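PDB 4Q7O: immunity protein from Neisseria meningitidis, which probably protects the cell against the toxin of its own contact-dependent growth-inhibition system. Local coordinates for residues D38-C43 / S116-A121. Residues are numbered along the deposited sequence; the frame is centred on the assembly and turned at random.
Sequences DTLLEC and SDFLIA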
ATOM      1  N   ASP B  38       2.096 -21.440   3.139  1.00 11.57           N
ATOM      2  CA  ASP B  38       0.876 -22.247   3.113  1.00 12.08           C
ATOM      3  C   ASP B  38      -0.353 -21.395   3.440  1.00 11.06           C
ATOM      4  O   ASP B  38      -1.407 -21.547   2.821  1.00 11.53           O
ATOM      5  CB  ASP B  38       0.968 -23.431   4.080  1.00 15.19           C
ATOM      6  CG  ASP B  38       1.863 -24.543   3.568  1.00 19.58           C
ATOM      7  OD1 ASP B  38       2.201 -24.539   2.365  1.00 21.12           O
ATOM      8  OD2 ASP B  38       2.215 -25.428   4.376  1.00 21.53           O
ATOM      9  N   THR B  39      -0.216 -20.494   4.405  1.00 10.69           N
ATOM     10  CA  THR B  39      -1.297 -19.553   4.714  1.00 10.20           C
ATOM     11  C   THR B  39      -1.609 -18.633   3.530  1.00  9.75           C
ATOM     12  O   THR B  39      -2.776 -18.406   3.198  1.00  9.86           O
ATOM     13  CB  THR B  39      -0.960 -18.730   5.956  1.00 10.01           C
ATOM     14  OG1 THR B  39      -0.936 -19.610   7.087  1.00 11.38           O
ATOM     15  CG2 THR B  39      -1.987 -17.616   6.185  1.00  9.93           C
ATOM     16  N   LEU B  40      -0.573 -18.114   2.886  1.00  9.60           N
ATOM     17  CA  LEU B  40      -0.782 -17.293   1.694  1.00  9.42           C
ATOM     18  C   LEU B  40      -1.538 -18.059   0.605  1.00  9.15           C
ATOM     19  O   LEU B  40      -2.425 -17.506  -0.037  1.00  8.71           O
ATOM     20  CB  LEU B  40       0.548 -16.774   1.159  1.00  9.69           C
ATOM     21  CG  LEU B  40       0.486 -15.858  -0.065  1.00 10.98           C
ATOM     22  CD1 LEU B  40      -0.326 -14.588   0.214  1.00 13.53           C
ATOM     23  CD2 LEU B  40       1.893 -15.510  -0.518  1.00 12.10           C
ATOM     24  N   LEU B  41      -1.195 -19.329   0.402  1.00  9.14           N
ATOM     25  CA  LEU B  41      -1.924 -20.159  -0.553  1.00  9.90           C
ATOM     26  C   LEU B  41      -3.409 -20.254  -0.200  1.00  8.78           C
ATOM     27  O   LEU B  41      -4.260 -20.183  -1.086  1.00  9.86           O
ATOM     28  CB  LEU B  41      -1.291 -21.550  -0.683  1.00 12.57           C
ATOM     29  CG  LEU B  41       0.013 -21.590  -1.477  1.00 15.47           C
ATOM     30  CD1 LEU B  41       0.580 -22.992  -1.462  1.00 17.25           C
ATOM     31  CD2 LEU B  41      -0.225 -21.144  -2.897  1.00 17.07           C
ATOM     32  N   GLU B  42      -3.723 -20.378   1.091  1.00  9.31           N
ATOM     33  CA  GLU B  42      -5.124 -20.427   1.517  1.00 10.19           C
ATOM     34  C   GLU B  42      -5.820 -19.091   1.262  1.00 10.28           C
ATOM     35  O   GLU B  42      -6.984 -19.055   0.851  1.00 10.42           O
ATOM     36  CB  GLU B  42      -5.244 -20.843   2.989  1.00 11.49           C
ATOM     37  CG  GLU B  42      -4.751 -22.261   3.271  1.00 14.03           C
ATOM     38  CD  GLU B  42      -5.439 -23.308   2.417  1.00 17.71           C
ATOM     39  OE1 GLU B  42      -6.687 -23.327   2.376  1.00 19.19           O
ATOM     40  OE2 GLU B  42      -4.726 -24.110   1.780  1.00 20.32           O
ATOM     41  N   CYS B  43      -5.097 -18.001   1.505  1.00  8.73           N
ATOM     42  CA  CYS B  43      -5.574 -16.664   1.167  1.00  8.54           C
ATOM     43  C   CYS B  43      -5.934 -16.559  -0.323  1.00  8.43           C
ATOM     44  O   CYS B  43      -6.985 -16.028  -0.675  1.00  9.69           O
ATOM     45  CB  CYS B  43      -4.518 -15.611   1.536  1.00  9.94           C
ATOM     46  SG  CYS B  43      -4.890 -13.948   0.987  1.00 12.37           S
ATOM     47  N   SER B 116       0.633 -14.768  -9.588  1.00  6.72           N
ATOM     48  CA  SER B 116       1.666 -14.787 -10.611  1.00  7.25           C
ATOM     49  C   SER B 116       2.991 -14.268 -10.051  1.00  7.18           C
ATOM     50  O   SER B 116       4.034 -14.909 -10.225  1.00  7.16           O
ATOM     51  CB  SER B 116       1.243 -13.934 -11.804  1.00  8.86           C
ATOM     52  OG  SER B 116       2.316 -13.796 -12.711  1.00  9.98           O
ATOM     53  N   ASP B 117       2.956 -13.100  -9.409  1.00  7.34           N
ATOM     54  CA  ASP B 117       4.156 -12.565  -8.757  1.00  7.48           C
ATOM     55  C   ASP B 117       4.748 -13.602  -7.810  1.00  7.48           C
ATOM     56  O   ASP B 117       5.963 -13.830  -7.793  1.00  7.55           O
ATOM     57  CB  ASP B 117       3.843 -11.294  -7.946  1.00  9.44           C
ATOM     58  CG  ASP B 117       3.593 -10.062  -8.813  1.00 10.43           C
ATOM     59  OD1 ASP B 117       4.060 -10.010  -9.968  1.00 12.07           O
ATOM     60  OD2 ASP B 117       2.941  -9.119  -8.314  1.00 10.25           O
ATOM     61  N   PHE B 118       3.882 -14.238  -7.029  1.00  6.95           N
ATOM     62  CA  PHE B 118       4.330 -15.212  -6.044  1.00  6.86           C
ATOM     63  C   PHE B 118       4.992 -16.435  -6.684  1.00  7.34           C
ATOM     64  O   PHE B 118       6.086 -16.841  -6.282  1.00  8.04           O
ATOM     65  CB  PHE B 118       3.170 -15.645  -5.141  1.00  7.87           C
ATOM     66  CG  PHE B 118       3.554 -16.708  -4.152  1.00  9.43           C
ATOM     67  CD1 PHE B 118       4.340 -16.396  -3.049  1.00 11.17           C
ATOM     68  CD2 PHE B 118       3.152 -18.020  -4.332  1.00 11.92           C
ATOM     69  CE1 PHE B 118       4.707 -17.378  -2.141  1.00 11.96           C
ATOM     70  CE2 PHE B 118       3.519 -19.008  -3.427  1.00 12.29           C
ATOM     71  CZ  PHE B 118       4.295 -18.686  -2.330  1.00 11.65           C
ATOM     72  N   LEU B 119       4.334 -17.038  -7.669  1.00  7.28           N
ATOM     73  CA  LEU B 119       4.897 -18.244  -8.277  1.00  8.62           C
ATOM     74  C   LEU B 119       6.175 -17.930  -9.067  1.00  8.84           C
ATOM     75  O   LEU B 119       7.077 -18.773  -9.175  1.00  9.71           O
ATOM     76  CB  LEU B 119       3.858 -18.979  -9.134  1.00  9.83           C
ATOM     77  CG  LEU B 119       3.384 -18.320 -10.431  1.00  9.78           C
ATOM     78  CD1 LEU B 119       4.280 -18.679 -11.623  1.00 11.22           C
ATOM     79  CD2 LEU B 119       1.931 -18.700 -10.717  1.00 10.58           C
ATOM     80  N   ILE B 120       6.253 -16.721  -9.622  1.00  8.97           N
ATOM     81  CA  ILE B 120       7.449 -16.310 -10.353  1.00  9.63           C
ATOM     82  C   ILE B 120       8.626 -16.232  -9.385  1.00  8.49           C
ATOM     83  O   ILE B 120       9.725 -16.695  -9.692  1.00  8.76           O
ATOM     84  CB  ILE B 120       7.241 -14.968 -11.094  1.00 10.45           C
ATOM     85  CG1 ILE B 120       6.353 -15.199 -12.320  1.00 12.12           C
ATOM     86  CG2 ILE B 120       8.574 -14.365 -11.530  1.00 12.06           C
ATOM     87  CD1 ILE B 120       5.827 -13.934 -12.980  1.00 13.23           C
ATOM     88  N   ALA B 121       8.371 -15.692  -8.197  1.00  7.95           N
ATOM     89  CA  ALA B 121       9.410 -15.534  -7.177  1.00  7.81           C
ATOM     90  C   ALA B 121       9.731 -16.835  -6.447  1.00  8.25           C
ATOM     91  O   ALA B 121      10.848 -17.014  -5.964  1.00  9.49           O
ATOM     92  CB  ALA B 121       9.004 -14.456  -6.175  1.00  9.25           C
TER
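Leu40 and Phe118 are the residues at which the helical segments 38-43 and 116-121 approach most closely, yet their CA atoms still stand 9.5 Å apart, so the two backbones do not touch and side chains alone span the gap. Both residues direct their CB toward the partner helix, and the two side chains advance from opposite directions. Leu40 carries CG anti to its amide nitrogen (chi1 -178°), and Phe118 has the same first torsion (chi1 177°), an extended setting that sends the ring out from its helix to meet the leucine. The touching branch of Leu40 is CD2, which settles over one face of the ring in a CH-pi contact, 4.0 Å from the centroid of Phe118 and 29° off the ring normal. It is displaced from the ring centre to one side of the hexagon: Leu40 CD2 comes closest to Phe118 CD1, at 3.6 Å, with CE1 almost as near. Leu41, one residue further along, adds a looser apolar touch at another part of the ring, its CD2 lying 4.3 Å from Phe118 CE2 in an oblique approach. The aromatic ring is thus met by two successive leucines of one helix, through a modest but wholly apolar interface, burying 124 Å² summed over the two segments, in which all three residues are buried and no hydrogen bond crosses. The contact joins helix 37-46 to the C-terminal end of helix 104-121 within the helical part of the protein. The ring of Phe118 also meets His122 and Tyr125 beyond that helix end and packs on Cys129 of helix 126-139, whose Ile132 is touched by Leu41. Leu40 also rests on Ile31 and Tyr32 of helix 22-34, while Cys43 and Thr39 pack against Phe53 of strand 52-55, an outermost strand, within this chain, of the antiparallel sheet.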